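Local atomic coordinates of inorganic pyrophosphatase (Anaplasma phagocytophilum, PDB entry 3LD3), a protein that probably catalyses the magnesium-dependent hydrolysis of inorganic pyrophosphate to two phosphate ions, working as a homohexamer. Residues 34-45 with 100-111; 111-120 with 169-180. All coordinates share one frame; numbering follows the deposited sequence.

Interaction 1: 34-45 with 100-111; sequences PEEVNVVIEVSQ and PVMPGAVICVRP
Val-37 and Val-39 pair with Val-109 and Ile-107 as antiparallel hydrogen-bonded partners, joining strands 37-41 and 106-111 in the curled beta-sheet of the pyrophosphatase fold; the N-to-C directions of the two short strands make 141°, short of exactly antiparallel, as in a twisted sheet. On the face carrying these four residues, Val-109 CG2 is the shared branch. Its chi1 of -52° sets CG2 between the backbone N and the carbonyl carbon, where it meets both Val-37 CG2 and Val-39 CG2 at 3.5 Å. The Val-39 side chain crosses that of Val-109 at about a right angle, whereas Val-37 comes in at a slant. Farther along, Ile-41 CG1 lies anti to the carbonyl carbon, and the turn at chi2 (-55°) brings CD1 to 4.0 Å from Ile-107 CG2. Ile-41 CG1 also touches Val-101 CG1 at 3.8 Å, so one side chain bridges the strand and the loop leading into it. On the other face, Asn-38 CB rests against Val-106 CG1, while Asn-38 ND2 is hydrogen-bonded to Gly-28 O.

The loop 102-105 is a type II turn, and Gly-104, with a positive phi, gives its N to Ile-41 O at 2.7 Å in a nearly straight bond. Glu-42 and Val-43 then form a classic bulge facing Tyr-77, a predicted substrate-binding residue. Met-102 packs against Pro-103 of a second subunit, placing this turn at a hexamer interface. Beyond the bulge, Ser-44 OG donates to Val-101 O at 2.7 Å from above the carbonyl plane. Ser-44 OG also lies 3.3 Å from Pro-103 CD.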
# COMPACT_ATOMS: atom_id res chain seq x y z
N PRO A 34 13.37 33.20 3.62
CA PRO A 34 13.12 32.18 2.62
C PRO A 34 14.15 31.04 2.59
O PRO A 34 14.05 30.18 1.73
CB PRO A 34 13.19 32.99 1.32
CG PRO A 34 14.26 33.97 1.60
CD PRO A 34 14.08 34.36 3.05
N GLU A 35 15.13 31.02 3.49
CA GLU A 35 16.18 29.99 3.49
C GLU A 35 15.61 28.61 3.84
O GLU A 35 16.02 27.61 3.28
CB GLU A 35 17.30 30.35 4.47
CG GLU A 35 17.95 31.72 4.22
CD GLU A 35 18.62 31.80 2.87
OE1 GLU A 35 19.24 30.79 2.44
OE2 GLU A 35 18.55 32.87 2.24
N GLU A 36 14.70 28.58 4.80
CA GLU A 36 13.88 27.39 5.11
C GLU A 36 12.44 27.87 5.25
O GLU A 36 12.19 28.92 5.85
CB GLU A 36 14.34 26.70 6.41
CG GLU A 36 15.71 26.05 6.30
CD GLU A 36 16.29 25.51 7.60
OE1 GLU A 36 15.70 25.71 8.66
OE2 GLU A 36 17.38 24.92 7.53
N VAL A 37 11.50 27.10 4.72
CA VAL A 37 10.11 27.51 4.72
C VAL A 37 9.24 26.34 5.12
O VAL A 37 9.66 25.18 4.97
CB VAL A 37 9.65 28.04 3.32
CG1 VAL A 37 10.45 29.32 2.92
CG2 VAL A 37 9.84 26.98 2.22
N ASN A 38 8.06 26.66 5.62
CA ASN A 38 7.04 25.66 5.92
C ASN A 38 6.19 25.38 4.68
O ASN A 38 5.77 26.30 3.96
CB ASN A 38 6.11 26.15 7.05
CG ASN A 38 6.82 26.41 8.33
OD1 ASN A 38 7.84 25.77 8.63
ND2 ASN A 38 6.28 27.34 9.17
N VAL A 39 5.89 24.10 4.46
CA VAL A 39 5.03 23.66 3.39
C VAL A 39 3.95 22.77 4.00
O VAL A 39 4.28 21.80 4.66
CB VAL A 39 5.80 22.92 2.28
CG1 VAL A 39 4.83 22.42 1.16
CG2 VAL A 39 6.90 23.86 1.68
N VAL A 40 2.70 23.11 3.74
CA VAL A 40 1.55 22.27 4.07
C VAL A 40 1.32 21.37 2.86
O VAL A 40 1.04 21.87 1.76
CB VAL A 40 0.28 23.11 4.35
CG1 VAL A 40 -0.96 22.21 4.58
CG2 VAL A 40 0.48 24.03 5.52
N ILE A 41 1.47 20.06 3.05
CA ILE A 41 1.35 19.07 1.99
C ILE A 41 -0.11 18.88 1.64
O ILE A 41 -0.97 18.74 2.53
CB ILE A 41 2.04 17.73 2.35
CG1 ILE A 41 3.54 17.93 2.60
CG2 ILE A 41 1.82 16.65 1.26
CD1 ILE A 41 4.28 18.61 1.40
N GLU A 42 -0.39 18.93 0.35
CA GLU A 42 -1.72 18.61 -0.20
C GLU A 42 -1.76 17.26 -0.90
O GLU A 42 -2.81 16.58 -0.84
CB GLU A 42 -2.18 19.72 -1.15
CG GLU A 42 -2.45 21.02 -0.37
CD GLU A 42 -2.71 22.20 -1.27
OE1 GLU A 42 -1.92 22.35 -2.22
OE2 GLU A 42 -3.68 22.95 -1.03
N VAL A 43 -0.70 16.90 -1.61
CA VAL A 43 -0.63 15.64 -2.33
C VAL A 43 0.67 14.93 -2.01
O VAL A 43 1.77 15.52 -2.14
CB VAL A 43 -0.75 15.82 -3.89
CG1 VAL A 43 -0.68 14.46 -4.61
CG2 VAL A 43 -2.06 16.53 -4.26
N SER A 44 0.57 13.66 -1.65
CA SER A 44 1.73 12.86 -1.31
C SER A 44 2.49 12.42 -2.56
O SER A 44 1.90 12.10 -3.59
CB SER A 44 1.33 11.60 -0.56
OG SER A 44 0.65 11.90 0.64
N GLN A 45 3.81 12.33 -2.43
CA GLN A 45 4.65 11.77 -3.45
C GLN A 45 4.21 10.36 -3.83
O GLN A 45 3.83 9.55 -2.99
CB GLN A 45 6.08 11.72 -2.90
CG GLN A 45 7.17 11.44 -3.83
CD GLN A 45 8.48 11.67 -3.05
OE1 GLN A 45 9.00 12.77 -3.04
NE2 GLN A 45 8.85 10.67 -2.21
N PRO A 100 6.70 9.29 1.20
CA PRO A 100 5.56 10.21 1.06
C PRO A 100 5.21 10.82 2.39
O PRO A 100 5.33 10.15 3.43
CB PRO A 100 4.44 9.30 0.58
CG PRO A 100 5.12 8.16 0.01
CD PRO A 100 6.32 7.93 0.81
N VAL A 101 4.74 12.06 2.36
CA VAL A 101 4.25 12.76 3.51
C VAL A 101 2.74 12.93 3.33
O VAL A 101 2.26 13.36 2.26
CB VAL A 101 4.92 14.14 3.63
CG1 VAL A 101 4.34 14.96 4.79
CG2 VAL A 101 6.49 14.02 3.75
N MET A 102 1.98 12.66 4.38
CA MET A 102 0.55 12.66 4.25
C MET A 102 -0.03 14.06 4.06
O MET A 102 0.49 15.05 4.59
CB MET A 102 -0.08 12.00 5.48
CG MET A 102 -0.01 12.79 6.68
SD MET A 102 -0.82 11.88 8.07
CE MET A 102 -2.43 11.69 7.66
N PRO A 103 -1.14 14.15 3.31
CA PRO A 103 -1.77 15.46 3.16
C PRO A 103 -2.19 16.02 4.49
O PRO A 103 -2.68 15.27 5.37
CB PRO A 103 -2.99 15.19 2.26
CG PRO A 103 -2.62 13.96 1.52
CD PRO A 103 -1.77 13.14 2.46
N GLY A 104 -1.98 17.31 4.65
CA GLY A 104 -2.30 18.00 5.86
C GLY A 104 -1.13 18.13 6.83
O GLY A 104 -1.19 18.96 7.76
N ALA A 105 -0.08 17.33 6.65
CA ALA A 105 1.13 17.51 7.45
C ALA A 105 1.95 18.71 6.96
O ALA A 105 1.91 19.06 5.80
CB ALA A 105 1.98 16.27 7.43
N VAL A 106 2.69 19.29 7.87
CA VAL A 106 3.53 20.46 7.60
C VAL A 106 4.97 20.00 7.66
O VAL A 106 5.37 19.24 8.56
CB VAL A 106 3.33 21.58 8.61
CG1 VAL A 106 4.06 22.86 8.11
CG2 VAL A 106 1.84 21.83 8.86
N ILE A 107 5.78 20.45 6.71
CA ILE A 107 7.20 20.08 6.72
C ILE A 107 8.06 21.30 6.43
O ILE A 107 7.69 22.14 5.61
CB ILE A 107 7.48 18.91 5.73
CG1 ILE A 107 8.96 18.46 5.75
CG2 ILE A 107 7.05 19.26 4.27
CD1 ILE A 107 9.23 17.22 4.91
N CYS A 108 9.18 21.39 7.14
CA CYS A 108 10.18 22.43 6.99
C CYS A 108 11.18 22.04 5.91
O CYS A 108 11.81 20.97 5.96
CB CYS A 108 10.86 22.70 8.34
SG CYS A 108 12.03 24.07 8.26
N VAL A 109 11.30 22.89 4.89
CA VAL A 109 12.07 22.56 3.71
C VAL A 109 13.00 23.70 3.28
O VAL A 109 12.82 24.84 3.67
CB VAL A 109 11.14 22.21 2.51
CG1 VAL A 109 10.08 21.11 2.96
CG2 VAL A 109 10.39 23.48 2.00
N ARG A 110 13.99 23.31 2.49
CA ARG A 110 14.96 24.24 1.92
C ARG A 110 14.71 24.30 0.43
O ARG A 110 14.83 23.28 -0.23
CB ARG A 110 16.37 23.68 2.06
CG ARG A 110 16.98 23.67 3.37
CD ARG A 110 18.49 23.46 3.15
NE ARG A 110 18.89 22.09 2.81
CZ ARG A 110 19.42 21.71 1.64
NH1 ARG A 110 19.53 22.55 0.65
NH2 ARG A 110 19.82 20.47 1.47
N PRO A 111 14.35 25.48 -0.12
CA PRO A 111 14.23 25.61 -1.58
C PRO A 111 15.54 25.38 -2.30
O PRO A 111 16.61 25.89 -1.87
CB PRO A 111 13.79 27.07 -1.78
CG PRO A 111 13.25 27.48 -0.47
CD PRO A 111 14.03 26.74 0.56

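Interaction 2: 111-120 with 169-180; sequences PVGVLMMNDE and DKFVSVGCWQDA
Leu-115 CD1 sits over one face of the Trp-177 indole, 3.7 Å from the centroid of the five-membered ring and only 5° off its normal, a CH-pi contact. With CG anti to the backbone N (chi1 -177°) and chi2 at 57°, Leu-115 also brings CD1 to 3.9 Å from Val-174 CG1. On the other face of the sheet, Val-114 and Gln-178 lie side by side, pointing the same way, and the carboxamide of Gln-178 reaches Met-116, its OE1 3.8 Å from SD. The antiparallel pairing shifts by one residue between Leu-115 and Met-117. At this beta bulge Met-116 N bonds Cys-176 O, but Met-116 O takes Gly-175 N at 2.7 Å. Past the end of strand 111-119, Glu-120 OE1 accepts Phe-171 N at 3.2 Å, met from above the carboxylate plane, while one face of the Phe-171 ring lies over Asp-119 C and Glu-120 N.

In the next shell, Tyr-145 meets the Trp-177 ring nearly parallel, and Leu-153 and Ser-157 of helix 150-162 pack on it. Glu-120 OE2 forms a salt bridge with Lys-164. Both Glu-120 carboxylate oxygens are thus engaged, one by a peptide N-H and one by an ammonium, which probably restrains the group's rotation.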
# COMPACT_ATOMS: atom_id res chain seq x y z
N PRO A 111 14.35 25.48 -0.12
CA PRO A 111 14.23 25.61 -1.58
C PRO A 111 15.54 25.38 -2.30
O PRO A 111 16.61 25.89 -1.87
CB PRO A 111 13.79 27.07 -1.78
CG PRO A 111 13.25 27.48 -0.47
CD PRO A 111 14.03 26.74 0.56
N VAL A 112 15.49 24.63 -3.40
CA VAL A 112 16.70 24.36 -4.20
C VAL A 112 16.59 24.85 -5.65
O VAL A 112 17.60 24.85 -6.38
CB VAL A 112 17.15 22.87 -4.17
CG1 VAL A 112 17.46 22.44 -2.72
CG2 VAL A 112 16.15 21.91 -4.88
N GLY A 113 15.41 25.28 -6.06
CA GLY A 113 15.23 25.77 -7.42
C GLY A 113 13.78 26.08 -7.67
O GLY A 113 12.91 25.93 -6.79
N VAL A 114 13.51 26.54 -8.87
CA VAL A 114 12.15 26.84 -9.25
C VAL A 114 11.98 26.61 -10.74
O VAL A 114 12.86 26.97 -11.53
CB VAL A 114 11.77 28.26 -8.82
CG1 VAL A 114 12.78 29.30 -9.31
CG2 VAL A 114 10.35 28.57 -9.23
N LEU A 115 10.86 25.97 -11.10
CA LEU A 115 10.54 25.74 -12.49
C LEU A 115 9.55 26.80 -12.88
O LEU A 115 8.43 26.86 -12.35
CB LEU A 115 9.96 24.34 -12.70
CG LEU A 115 9.64 23.93 -14.13
CD1 LEU A 115 10.89 24.02 -15.04
CD2 LEU A 115 9.01 22.49 -14.12
N MET A 116 9.95 27.66 -13.81
CA MET A 116 9.03 28.68 -14.30
C MET A 116 8.04 28.09 -15.30
O MET A 116 8.39 27.27 -16.15
CB MET A 116 9.80 29.84 -14.97
CG MET A 116 10.91 30.44 -14.14
SD MET A 116 10.48 30.88 -12.44
CE MET A 116 9.24 32.17 -12.63
N MET A 117 6.80 28.53 -15.21
CA MET A 117 5.79 28.12 -16.14
C MET A 117 4.65 29.10 -16.09
O MET A 117 4.43 29.77 -15.06
CB MET A 117 5.29 26.70 -15.81
CG MET A 117 4.51 26.58 -14.55
SD MET A 117 4.22 24.82 -14.15
CE MET A 117 5.89 24.23 -13.97
N ASN A 118 3.95 29.19 -17.21
CA ASN A 118 2.75 29.99 -17.36
C ASN A 118 1.59 29.05 -17.67
O ASN A 118 1.74 28.14 -18.48
CB ASN A 118 2.90 30.98 -18.50
CG ASN A 118 3.93 32.04 -18.22
OD1 ASN A 118 4.65 32.47 -19.12
ND2 ASN A 118 4.03 32.46 -16.95
N ASP A 119 0.46 29.27 -17.03
CA ASP A 119 -0.73 28.44 -17.28
C ASP A 119 -2.00 29.29 -17.34
O ASP A 119 -1.92 30.51 -17.51
CB ASP A 119 -0.80 27.31 -16.25
CG ASP A 119 -1.08 27.80 -14.84
OD1 ASP A 119 -1.16 26.94 -13.94
OD2 ASP A 119 -1.24 29.01 -14.63
N GLU A 120 -3.16 28.64 -17.24
CA GLU A 120 -4.46 29.33 -17.31
C GLU A 120 -4.66 30.35 -16.17
O GLU A 120 -5.49 31.25 -16.30
CB GLU A 120 -5.62 28.31 -17.37
CG GLU A 120 -5.88 27.50 -16.08
CD GLU A 120 -4.95 26.28 -15.89
OE1 GLU A 120 -4.09 25.99 -16.76
OE2 GLU A 120 -5.08 25.62 -14.85
N ASP A 169 -9.71 23.60 -21.25
CA ASP A 169 -9.60 25.04 -20.93
C ASP A 169 -8.40 25.38 -20.06
O ASP A 169 -8.22 26.54 -19.67
CB ASP A 169 -10.88 25.51 -20.25
CG ASP A 169 -12.03 25.68 -21.23
OD1 ASP A 169 -11.92 25.27 -22.41
OD2 ASP A 169 -13.05 26.25 -20.81
N LYS A 170 -7.60 24.37 -19.75
CA LYS A 170 -6.33 24.55 -19.08
C LYS A 170 -5.21 24.41 -20.10
O LYS A 170 -5.39 23.85 -21.18
CB LYS A 170 -6.20 23.53 -17.97
CG LYS A 170 -7.31 23.64 -16.92
CD LYS A 170 -7.13 22.63 -15.82
CE LYS A 170 -8.38 22.51 -14.98
NZ LYS A 170 -8.10 21.76 -13.70
N PHE A 171 -4.05 24.96 -19.77
CA PHE A 171 -2.86 24.80 -20.59
C PHE A 171 -1.68 25.18 -19.72
O PHE A 171 -1.84 25.96 -18.78
CB PHE A 171 -2.90 25.71 -21.83
CG PHE A 171 -2.88 27.16 -21.50
CD1 PHE A 171 -1.67 27.84 -21.36
CD2 PHE A 171 -4.07 27.86 -21.31
CE1 PHE A 171 -1.63 29.18 -21.04
CE2 PHE A 171 -4.05 29.20 -20.98
CZ PHE A 171 -2.83 29.87 -20.85
N VAL A 172 -0.54 24.59 -20.04
CA VAL A 172 0.71 24.90 -19.37
C VAL A 172 1.83 25.06 -20.38
O VAL A 172 2.05 24.20 -21.24
CB VAL A 172 1.08 23.82 -18.37
CG1 VAL A 172 2.32 24.26 -17.57
CG2 VAL A 172 -0.10 23.52 -17.43
N SER A 173 2.53 26.17 -20.31
CA SER A 173 3.73 26.35 -21.11
C SER A 173 4.88 26.42 -20.11
O SER A 173 5.00 27.37 -19.34
CB SER A 173 3.64 27.60 -21.99
OG SER A 173 4.87 27.83 -22.66
N VAL A 174 5.69 25.37 -20.11
CA VAL A 174 6.76 25.21 -19.14
C VAL A 174 8.01 25.87 -19.67
O VAL A 174 8.37 25.64 -20.83
CB VAL A 174 7.01 23.72 -18.82
CG1 VAL A 174 8.23 23.55 -17.87
CG2 VAL A 174 5.74 23.11 -18.18
N GLY A 175 8.65 26.67 -18.80
CA GLY A 175 9.90 27.37 -19.08
C GLY A 175 11.13 26.65 -18.56
O GLY A 175 11.23 25.43 -18.63
N CYS A 176 12.07 27.41 -18.01
CA CYS A 176 13.33 26.83 -17.57
C CYS A 176 13.40 26.76 -16.06
O CYS A 176 12.64 27.42 -15.37
CB CYS A 176 14.48 27.67 -18.09
SG CYS A 176 14.54 27.63 -19.88
N TRP A 177 14.32 25.94 -15.58
CA TRP A 177 14.68 25.90 -14.17
C TRP A 177 15.53 27.12 -13.83
O TRP A 177 16.37 27.56 -14.65
CB TRP A 177 15.49 24.63 -13.89
CG TRP A 177 14.66 23.39 -13.87
CD1 TRP A 177 14.51 22.48 -14.88
CD2 TRP A 177 13.90 22.90 -12.77
NE1 TRP A 177 13.68 21.46 -14.48
CE2 TRP A 177 13.29 21.69 -13.19
CE3 TRP A 177 13.67 23.37 -11.48
CZ2 TRP A 177 12.45 20.96 -12.36
CZ3 TRP A 177 12.84 22.63 -10.65
CH2 TRP A 177 12.26 21.43 -11.09
N GLN A 178 15.31 27.68 -12.64
CA GLN A 178 16.21 28.68 -12.05
C GLN A 178 16.68 28.18 -10.70
O GLN A 178 16.07 27.26 -10.12
CB GLN A 178 15.50 30.01 -11.92
CG GLN A 178 14.93 30.47 -13.26
CD GLN A 178 14.33 31.85 -13.21
OE1 GLN A 178 13.96 32.36 -12.15
NE2 GLN A 178 14.21 32.47 -14.38
N ASP A 179 17.77 28.77 -10.23
CA ASP A 179 18.56 28.21 -9.13
C ASP A 179 17.92 28.50 -7.77
O ASP A 179 16.88 29.17 -7.67
CB ASP A 179 20.03 28.67 -9.20
CG ASP A 179 20.20 30.18 -9.08
OD1 ASP A 179 19.25 30.90 -8.68
OD2 ASP A 179 21.33 30.66 -9.35
N ALA A 180 18.54 27.99 -6.72
CA ALA A 180 18.01 28.18 -5.36
C ALA A 180 17.85 29.66 -4.98
O ALA A 180 16.85 30.07 -4.38
CB ALA A 180 18.87 27.44 -4.34

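How the interactions relate
Interaction 1 and interaction 2 use successive parts of one long strand, 106-119, and share Pro-111, whose ring touches Ile-187 of helix 180-195. Their centres are about 19 Å apart, on opposite sides of the chain's centre. Each contact approaches the predicted active site at one end. In interaction 1 the side chain of Glu-42 comes within about 4 Å of that of Tyr-77 and 5 Å of that of Lys-51, both predicted substrate-binding residues. In interaction 2 the side chain of Asp-119 lies about 3 Å from that of Asp-124, a predicted magnesium ligand, that of Lys-170 about 4 Å from that of Arg-65, predicted to bind substrate, and that of Glu-120 about 4 Å from a bound phosphate, probably from the crystallisation liquor.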